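Local atomic coordinates of structural protein ORF131 (Acidianus two-tailed virus, PDB entry 3FAJ), a protein that is a structural component of the virion of an archaeal virus and may also bind DNA. Residues A77-I82 / V109-Y115; A85-Y89 / Q99-V105. All coordinates share one frame; numbering follows the deposited sequence.

Contact 1 of 2, residues A77-I82 / V109-Y115; sequences AIVKMI and VTSNPEY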
ATOM      1  N   ALA A  77      -3.414   2.402  -6.554  1.00 24.50           N
ATOM      2  CA  ALA A  77      -4.843   2.103  -6.319  1.00 24.75           C
ATOM      3  C   ALA A  77      -5.145   2.106  -4.824  1.00 24.65           C
ATOM      4  O   ALA A  77      -6.169   2.664  -4.400  1.00 24.54           O
ATOM      5  CB  ALA A  77      -5.254   0.752  -6.972  1.00 24.14           C
ATOM      6  N   ILE A  78      -4.256   1.513  -4.033  1.00 24.53           N
ATOM      7  CA  ILE A  78      -4.436   1.452  -2.578  1.00 24.64           C
ATOM      8  C   ILE A  78      -4.358   2.854  -1.949  1.00 24.70           C
ATOM      9  O   ILE A  78      -5.181   3.202  -1.100  1.00 24.55           O
ATOM     10  CB  ILE A  78      -3.444   0.478  -1.924  1.00 25.20           C
ATOM     11  CG1 ILE A  78      -3.795  -0.963  -2.366  1.00 25.47           C
ATOM     12  CG2 ILE A  78      -3.497   0.599  -0.385  1.00 25.22           C
ATOM     13  CD1 ILE A  78      -2.665  -1.993  -2.046  1.00 27.33           C
ATOM     14  N   VAL A  79      -3.380   3.642  -2.394  1.00 24.72           N
ATOM     15  CA  VAL A  79      -3.234   5.014  -1.891  1.00 24.61           C
ATOM     16  C   VAL A  79      -4.528   5.794  -2.120  1.00 25.35           C
ATOM     17  O   VAL A  79      -5.014   6.487  -1.213  1.00 25.21           O
ATOM     18  CB  VAL A  79      -2.001   5.739  -2.497  1.00 24.44           C
ATOM     19  CG1 VAL A  79      -2.029   7.255  -2.180  1.00 24.07           C
ATOM     20  CG2 VAL A  79      -0.705   5.082  -1.984  1.00 25.03           C
ATOM     21  N   LYS A  80      -5.102   5.678  -3.315  1.00 25.30           N
ATOM     22  CA  LYS A  80      -6.372   6.340  -3.634  0.50 25.23           C
ATOM     23  C   LYS A  80      -7.490   5.908  -2.679  1.00 25.76           C
ATOM     24  O   LYS A  80      -8.282   6.732  -2.185  1.00 24.25           O
ATOM     25  CB  LYS A  80      -6.755   6.034  -5.076  0.50 25.83           C
ATOM     26  CG  LYS A  80      -8.017   6.767  -5.559  0.50 26.33           C
ATOM     27  CD  LYS A  80      -8.020   6.972  -7.067  0.50 30.28           C
ATOM     28  CE  LYS A  80      -7.795   5.687  -7.853  0.50 30.95           C
ATOM     29  NZ  LYS A  80      -8.330   5.836  -9.258  0.50 33.71           N
ATOM     30  N   MET A  81      -7.560   4.597  -2.419  1.00 24.90           N
ATOM     31  CA  MET A  81      -8.620   4.061  -1.561  1.00 27.08           C
ATOM     32  C   MET A  81      -8.489   4.609  -0.150  1.00 25.68           C
ATOM     33  O   MET A  81      -9.476   5.024   0.454  1.00 25.19           O
ATOM     34  CB  MET A  81      -8.593   2.519  -1.535  1.00 26.49           C
ATOM     35  CG  MET A  81      -9.173   1.923  -2.814  1.00 28.05           C
ATOM     36  SD  MET A  81      -9.088   0.124  -2.741  1.00 34.32           S
ATOM     37  CE  MET A  81      -7.546  -0.257  -3.549  1.00 34.65           C
ATOM     38  N   ILE A  82      -7.265   4.621   0.374  1.00 24.85           N
ATOM     39  CA  ILE A  82      -7.049   5.118   1.741  1.00 23.90           C
ATOM     40  C   ILE A  82      -7.323   6.620   1.834  1.00 23.76           C
ATOM     41  O   ILE A  82      -8.015   7.079   2.743  1.00 23.47           O
ATOM     42  CB  ILE A  82      -5.628   4.780   2.250  1.00 22.51           C
ATOM     43  CG1 ILE A  82      -5.444   3.256   2.337  1.00 23.58           C
ATOM     44  CG2 ILE A  82      -5.390   5.446   3.629  1.00 24.05           C
ATOM     45  CD1 ILE A  82      -4.079   2.818   2.778  1.00 24.88           C
ATOM     46  N   VAL A 109     -11.633  -0.048   4.437  1.00 24.32           N
ATOM     47  CA  VAL A 109     -10.560  -0.348   3.458  1.00 24.94           C
ATOM     48  C   VAL A 109     -10.272  -1.848   3.356  1.00 25.36           C
ATOM     49  O   VAL A 109     -10.254  -2.417   2.253  1.00 24.99           O
ATOM     50  CB  VAL A 109      -9.278   0.484   3.753  1.00 24.80           C
ATOM     51  CG1 VAL A 109      -8.137   0.078   2.821  1.00 24.96           C
ATOM     52  CG2 VAL A 109      -9.581   1.986   3.581  1.00 24.64           C
ATOM     53  N   THR A 110     -10.074  -2.500   4.500  1.00 24.17           N
ATOM     54  CA  THR A 110      -9.715  -3.925   4.506  1.00 25.14           C
ATOM     55  C   THR A 110     -10.841  -4.819   3.979  1.00 24.61           C
ATOM     56  O   THR A 110     -10.579  -5.920   3.471  1.00 26.00           O
ATOM     57  CB  THR A 110      -9.241  -4.407   5.892  1.00 25.65           C
ATOM     58  OG1 THR A 110     -10.258  -4.195   6.859  1.00 27.34           O
ATOM     59  CG2 THR A 110      -7.984  -3.650   6.321  1.00 25.40           C
ATOM     60  N   SER A 111     -12.077  -4.324   4.063  1.00 23.67           N
ATOM     61  CA  SER A 111     -13.259  -5.040   3.559  0.50 24.08           C
ATOM     62  C   SER A 111     -13.494  -4.832   2.065  1.00 23.83           C
ATOM     63  O   SER A 111     -14.329  -5.507   1.459  1.00 24.32           O
ATOM     64  CB  SER A 111     -14.505  -4.599   4.320  0.50 24.27           C
ATOM     65  OG  SER A 111     -14.516  -5.120   5.627  0.50 24.39           O
ATOM     66  N   ASN A 112     -12.774  -3.879   1.480  1.00 24.03           N
ATOM     67  CA  ASN A 112     -12.928  -3.551   0.058  1.00 24.11           C
ATOM     68  C   ASN A 112     -12.265  -4.635  -0.811  1.00 23.67           C
ATOM     69  O   ASN A 112     -11.062  -4.849  -0.724  1.00 23.91           O
ATOM     70  CB  ASN A 112     -12.318  -2.166  -0.210  1.00 23.77           C
ATOM     71  CG  ASN A 112     -12.513  -1.678  -1.644  1.00 28.02           C
ATOM     72  OD1 ASN A 112     -12.574  -2.464  -2.582  1.00 28.38           O
ATOM     73  ND2 ASN A 112     -12.568  -0.344  -1.814  1.00 30.11           N
ATOM     74  N   PRO A 113     -13.046  -5.332  -1.656  1.00 23.77           N
ATOM     75  CA  PRO A 113     -12.407  -6.398  -2.439  1.00 23.40           C
ATOM     76  C   PRO A 113     -11.249  -5.924  -3.328  1.00 23.75           C
ATOM     77  O   PRO A 113     -10.295  -6.669  -3.528  1.00 23.76           O
ATOM     78  CB  PRO A 113     -13.574  -6.971  -3.280  1.00 23.11           C
ATOM     79  CG  PRO A 113     -14.805  -6.592  -2.513  1.00 23.95           C
ATOM     80  CD  PRO A 113     -14.487  -5.226  -1.962  1.00 23.37           C
ATOM     81  N   GLU A 114     -11.306  -4.690  -3.830  1.00 23.60           N
ATOM     82  CA  GLU A 114     -10.218  -4.171  -4.650  1.00 24.86           C
ATOM     83  C   GLU A 114      -8.948  -4.011  -3.818  1.00 23.99           C
ATOM     84  O   GLU A 114      -7.850  -4.290  -4.283  1.00 23.86           O
ATOM     85  CB  GLU A 114     -10.591  -2.847  -5.350  1.00 25.19           C
ATOM     86  CG  GLU A 114      -9.515  -2.439  -6.366  1.00 26.43           C
ATOM     87  CD  GLU A 114      -9.740  -1.098  -7.020  1.00 28.09           C
ATOM     88  OE1 GLU A 114     -10.883  -0.617  -7.024  1.00 32.75           O
ATOM     89  OE2 GLU A 114      -8.743  -0.536  -7.536  1.00 32.93           O
ATOM     90  N   TYR A 115      -9.105  -3.608  -2.558  1.00 23.16           N
ATOM     91  CA  TYR A 115      -7.944  -3.498  -1.676  1.00 23.76           C
ATOM     92  C   TYR A 115      -7.359  -4.886  -1.422  1.00 24.05           C
ATOM     93  O   TYR A 115      -6.143  -5.093  -1.485  1.00 24.11           O
ATOM     94  CB  TYR A 115      -8.344  -2.851  -0.346  1.00 23.98           C
ATOM     95  CG  TYR A 115      -7.234  -2.906   0.704  1.00 23.27           C
ATOM     96  CD1 TYR A 115      -6.275  -1.900   0.781  1.00 25.38           C
ATOM     97  CD2 TYR A 115      -7.154  -3.968   1.604  1.00 25.14           C
ATOM     98  CE1 TYR A 115      -5.285  -1.943   1.754  1.00 24.93           C
ATOM     99  CE2 TYR A 115      -6.143  -4.033   2.586  1.00 24.86           C
ATOM    100  CZ  TYR A 115      -5.209  -3.006   2.636  1.00 25.83           C
ATOM    101  OH  TYR A 115      -4.213  -3.007   3.595  1.00 26.92           O
TER
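M81 lays its thioether against the turn that joins helices 103-111 and 113-123. Its SD lies 3.6 Å from N112 ND2 and 3.9 Å from Y115 CB, while CE rests on the first turn of helix 113-123, 3.8 Å from Y115 CA. The chain runs straight through chi2 and bends only at chi3 (-93°), which turns the methyl from the asparagine toward that backbone. Beside it the extended E114 side chain passes over CE, and its OE2 ends 3.8 Å from A77 CB, a van der Waals touch between a carboxylate oxygen and a methyl. Deeper in, I78 brings CG2 to the edge of the Y115 ring, 3.8 Å from CE1. V109 CG1 covers one face of the same ring toward its rim and also meets I82 CG1 at 4.2 Å. What positions the turn is an N-cap: N112 OD1 accepts from E114 N at 2.8 Å, with an N-H...O angle of 139° and the donor tilted 26° from the carbonyl plane, which leaves ND2 facing the sulfur. In this largely helical fold, helix 69-86 thus packs through I78, M81 and I82 across an N-capped helix-helix junction. The Y115 hydroxyl bonds to E43, tying the ring to helix 31-43, whose L39 touches both I78 and Y115. I82 also packs on T53 and L56 of helix 51-66.

Contact 2 of 2, residues A85-Y89 / Q99-V105; sequences AMKPY and QPIPGEV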
ATOM      1  N   ALA A  85     -11.066   7.284   1.744  1.00 25.60           N
ATOM      2  CA  ALA A  85     -11.728   6.858   2.972  1.00 25.66           C
ATOM      3  C   ALA A  85     -11.435   7.849   4.102  1.00 26.00           C
ATOM      4  O   ALA A  85     -12.235   7.990   5.018  1.00 25.72           O
ATOM      5  CB  ALA A  85     -11.307   5.432   3.364  1.00 25.32           C
ATOM      6  N   MET A  86     -10.300   8.552   4.013  1.00 26.16           N
ATOM      7  CA  MET A  86      -9.921   9.525   5.040  1.00 27.57           C
ATOM      8  C   MET A  86     -10.569  10.895   4.874  1.00 29.17           C
ATOM      9  O   MET A  86     -10.502  11.723   5.794  1.00 29.32           O
ATOM     10  CB  MET A  86      -8.399   9.680   5.134  1.00 26.47           C
ATOM     11  CG  MET A  86      -7.704   8.527   5.843  1.00 26.45           C
ATOM     12  SD  MET A  86      -8.236   8.264   7.562  1.00 26.03           S
ATOM     13  CE  MET A  86      -7.738   9.783   8.358  1.00 23.74           C
ATOM     14  N   LYS A  87     -11.184  11.133   3.711  1.00 30.82           N
ATOM     15  CA  LYS A  87     -11.768  12.449   3.392  1.00 33.05           C
ATOM     16  C   LYS A  87     -12.734  12.980   4.460  1.00 33.83           C
ATOM     17  O   LYS A  87     -12.578  14.127   4.896  1.00 34.05           O
ATOM     18  CB  LYS A  87     -12.419  12.464   2.000  1.00 33.33           C
ATOM     19  CG  LYS A  87     -11.438  12.309   0.856  1.00 35.51           C
ATOM     20  CD  LYS A  87     -11.997  12.894  -0.432  1.00 38.99           C
ATOM     21  CE  LYS A  87     -11.432  12.209  -1.683  1.00 41.55           C
ATOM     22  NZ  LYS A  87      -9.933  12.052  -1.714  1.00 44.60           N
ATOM     23  N   PRO A  88     -13.723  12.164   4.900  1.00 34.41           N
ATOM     24  CA  PRO A  88     -14.621  12.636   5.970  1.00 34.86           C
ATOM     25  C   PRO A  88     -13.914  13.012   7.285  1.00 35.54           C
ATOM     26  O   PRO A  88     -14.503  13.690   8.133  1.00 35.58           O
ATOM     27  CB  PRO A  88     -15.547  11.435   6.211  1.00 34.68           C
ATOM     28  CG  PRO A  88     -15.494  10.650   4.968  1.00 34.91           C
ATOM     29  CD  PRO A  88     -14.093  10.809   4.450  1.00 34.14           C
ATOM     30  N   TYR A  89     -12.667  12.578   7.447  1.00 36.42           N
ATOM     31  CA  TYR A  89     -11.917  12.790   8.686  1.00 37.10           C
ATOM     32  C   TYR A  89     -10.890  13.919   8.572  1.00 38.30           C
ATOM     33  O   TYR A  89     -10.076  14.120   9.480  1.00 39.04           O
ATOM     34  CB  TYR A  89     -11.266  11.471   9.132  1.00 36.48           C
ATOM     35  CG  TYR A  89     -12.289  10.389   9.394  1.00 35.24           C
ATOM     36  CD1 TYR A  89     -12.892  10.262  10.648  1.00 35.35           C
ATOM     37  CD2 TYR A  89     -12.681   9.514   8.381  1.00 34.16           C
ATOM     38  CE1 TYR A  89     -13.846   9.277  10.894  1.00 34.43           C
ATOM     39  CE2 TYR A  89     -13.636   8.528   8.614  1.00 33.81           C
ATOM     40  CZ  TYR A  89     -14.210   8.415   9.874  1.00 35.26           C
ATOM     41  OH  TYR A  89     -15.157   7.446  10.115  1.00 36.04           O
ATOM     42  N   GLN A  99      -2.578  11.909  12.539  1.00 31.91           N
ATOM     43  CA  GLN A  99      -3.620  11.323  13.384  1.00 30.62           C
ATOM     44  C   GLN A  99      -3.634   9.805  13.190  1.00 28.81           C
ATOM     45  O   GLN A  99      -3.321   9.332  12.103  1.00 27.59           O
ATOM     46  CB  GLN A  99      -4.993  11.916  13.042  1.00 30.41           C
ATOM     47  CG  GLN A  99      -5.470  11.729  11.581  1.00 31.87           C
ATOM     48  CD  GLN A  99      -6.495  12.792  11.163  1.00 32.68           C
ATOM     49  OE1 GLN A  99      -6.976  13.574  11.996  1.00 37.58           O
ATOM     50  NE2 GLN A  99      -6.816  12.834   9.879  1.00 33.89           N
ATOM     51  N   PRO A 100      -3.987   9.035  14.239  1.00 27.41           N
ATOM     52  CA  PRO A 100      -4.255   7.613  13.993  1.00 26.81           C
ATOM     53  C   PRO A 100      -5.416   7.444  13.026  1.00 26.23           C
ATOM     54  O   PRO A 100      -6.273   8.339  12.912  1.00 26.80           O
ATOM     55  CB  PRO A 100      -4.663   7.086  15.376  1.00 26.23           C
ATOM     56  CG  PRO A 100      -5.066   8.285  16.129  1.00 27.60           C
ATOM     57  CD  PRO A 100      -4.150   9.370  15.662  1.00 27.85           C
ATOM     58  N   ILE A 101      -5.419   6.316  12.337  1.00 26.26           N
ATOM     59  CA  ILE A 101      -6.451   5.958  11.371  1.00 26.45           C
ATOM     60  C   ILE A 101      -7.661   5.518  12.203  1.00 25.39           C
ATOM     61  O   ILE A 101      -7.513   4.679  13.106  1.00 24.55           O
ATOM     62  CB  ILE A 101      -6.011   4.774  10.475  1.00 26.66           C
ATOM     63  CG1 ILE A 101      -4.588   4.948   9.889  1.00 29.84           C
ATOM     64  CG2 ILE A 101      -7.046   4.497   9.366  1.00 27.98           C
ATOM     65  CD1 ILE A 101      -4.492   5.869   8.686  1.00 30.27           C
ATOM     66  N   PRO A 102      -8.850   6.090  11.936  1.00 24.95           N
ATOM     67  CA  PRO A 102     -10.049   5.630  12.658  1.00 24.04           C
ATOM     68  C   PRO A 102     -10.329   4.150  12.368  1.00 22.68           C
ATOM     69  O   PRO A 102     -10.130   3.703  11.247  1.00 22.67           O
ATOM     70  CB  PRO A 102     -11.172   6.475  12.055  1.00 24.90           C
ATOM     71  CG  PRO A 102     -10.484   7.640  11.413  1.00 24.91           C
ATOM     72  CD  PRO A 102      -9.152   7.168  10.972  1.00 24.99           C
ATOM     73  N   GLY A 103     -10.764   3.396  13.381  1.00 21.87           N
ATOM     74  CA  GLY A 103     -11.112   1.972  13.202  1.00 21.68           C
ATOM     75  C   GLY A 103     -12.085   1.723  12.055  1.00 21.78           C
ATOM     76  O   GLY A 103     -11.945   0.742  11.308  1.00 21.66           O
ATOM     77  N   GLU A 104     -13.065   2.623  11.912  1.00 21.66           N
ATOM     78  CA  GLU A 104     -14.035   2.559  10.819  0.50 22.59           C
ATOM     79  C   GLU A 104     -13.364   2.573   9.439  1.00 22.09           C
ATOM     80  O   GLU A 104     -13.799   1.859   8.519  1.00 22.31           O
ATOM     81  CB  GLU A 104     -15.059   3.702  10.950  0.50 22.30           C
ATOM     82  CG  GLU A 104     -15.988   3.561  12.157  0.50 24.02           C
ATOM     83  CD  GLU A 104     -16.681   4.865  12.588  0.50 24.76           C
ATOM     84  OE1 GLU A 104     -16.228   5.974  12.221  0.50 28.69           O
ATOM     85  OE2 GLU A 104     -17.682   4.774  13.322  0.50 26.99           O
ATOM     86  N   VAL A 105     -12.314   3.384   9.292  1.00 21.54           N
ATOM     87  CA  VAL A 105     -11.567   3.457   8.035  1.00 21.79           C
ATOM     88  C   VAL A 105     -10.770   2.172   7.768  1.00 22.08           C
ATOM     89  O   VAL A 105     -10.755   1.641   6.647  1.00 22.72           O
ATOM     90  CB  VAL A 105     -10.617   4.666   8.006  1.00 21.69           C
ATOM     91  CG1 VAL A 105      -9.639   4.556   6.818  1.00 23.07           C
ATOM     92  CG2 VAL A 105     -11.419   5.927   7.895  1.00 21.92           C
TER
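Y89 OH donates to E104 OE1 at 2.8 Å, joining the 3-10 turn after helix 69-86 to the first turn of helix 103-111. The carboxylate oxygen is met on its anti side, 22° out of the carboxylate plane, and ring and carboxylate planes stand 52° apart. The ring is further placed by P102, the N-cap residue of helix 103-111: P102 CG sits over one face of the Y89 ring, a CH-pi contact 3.7 Å from the centroid. V105 CG2 approaches CE2 of that ring obliquely at 3.5 Å and also lies 3.6 Å from A85 O, while its other methyl, CG1, packs on A85 CB. M86 packs beside the proline. Bends at chi2 and chi3 curl its chain back, bringing SD to 3.7 Å from P102 CD and 4.0 Å from V105 CG2, with CE 3.5 Å from Q99 NE2, whose extended chain comes from the opposite direction. I101 CG2 touches the sulfur more loosely. Q99 lies in a short, weakly bonded strand at about 99-100, bonded through its backbone to Y49 of the antiparallel strand 48-49; Y49 also packs on M86 and I101, so the two-strand sheet borders this end of helix 69-86.

Overall arrangement
Contacts 1 and 2 both join helix 69-86 to helix 103-111, at two successive levels along helix 69-86, with centres 13 Å apart. Contact 2 is nested within the chain loop closed by contact 1, and lies farther out, about 16 Å from the chain centre to its own centre against 9 Å for contact 1. They touch directly where V109 CG2 of contact 1 packs 3.9 Å from A85 CB of contact 2, so the two contacts adjoin through small apolar side chains. Contact 1 extends to helix 113-123 within the helical body, whereas contact 2 lies beside the small sheet. All four segments fall within the RIP/P131 family region.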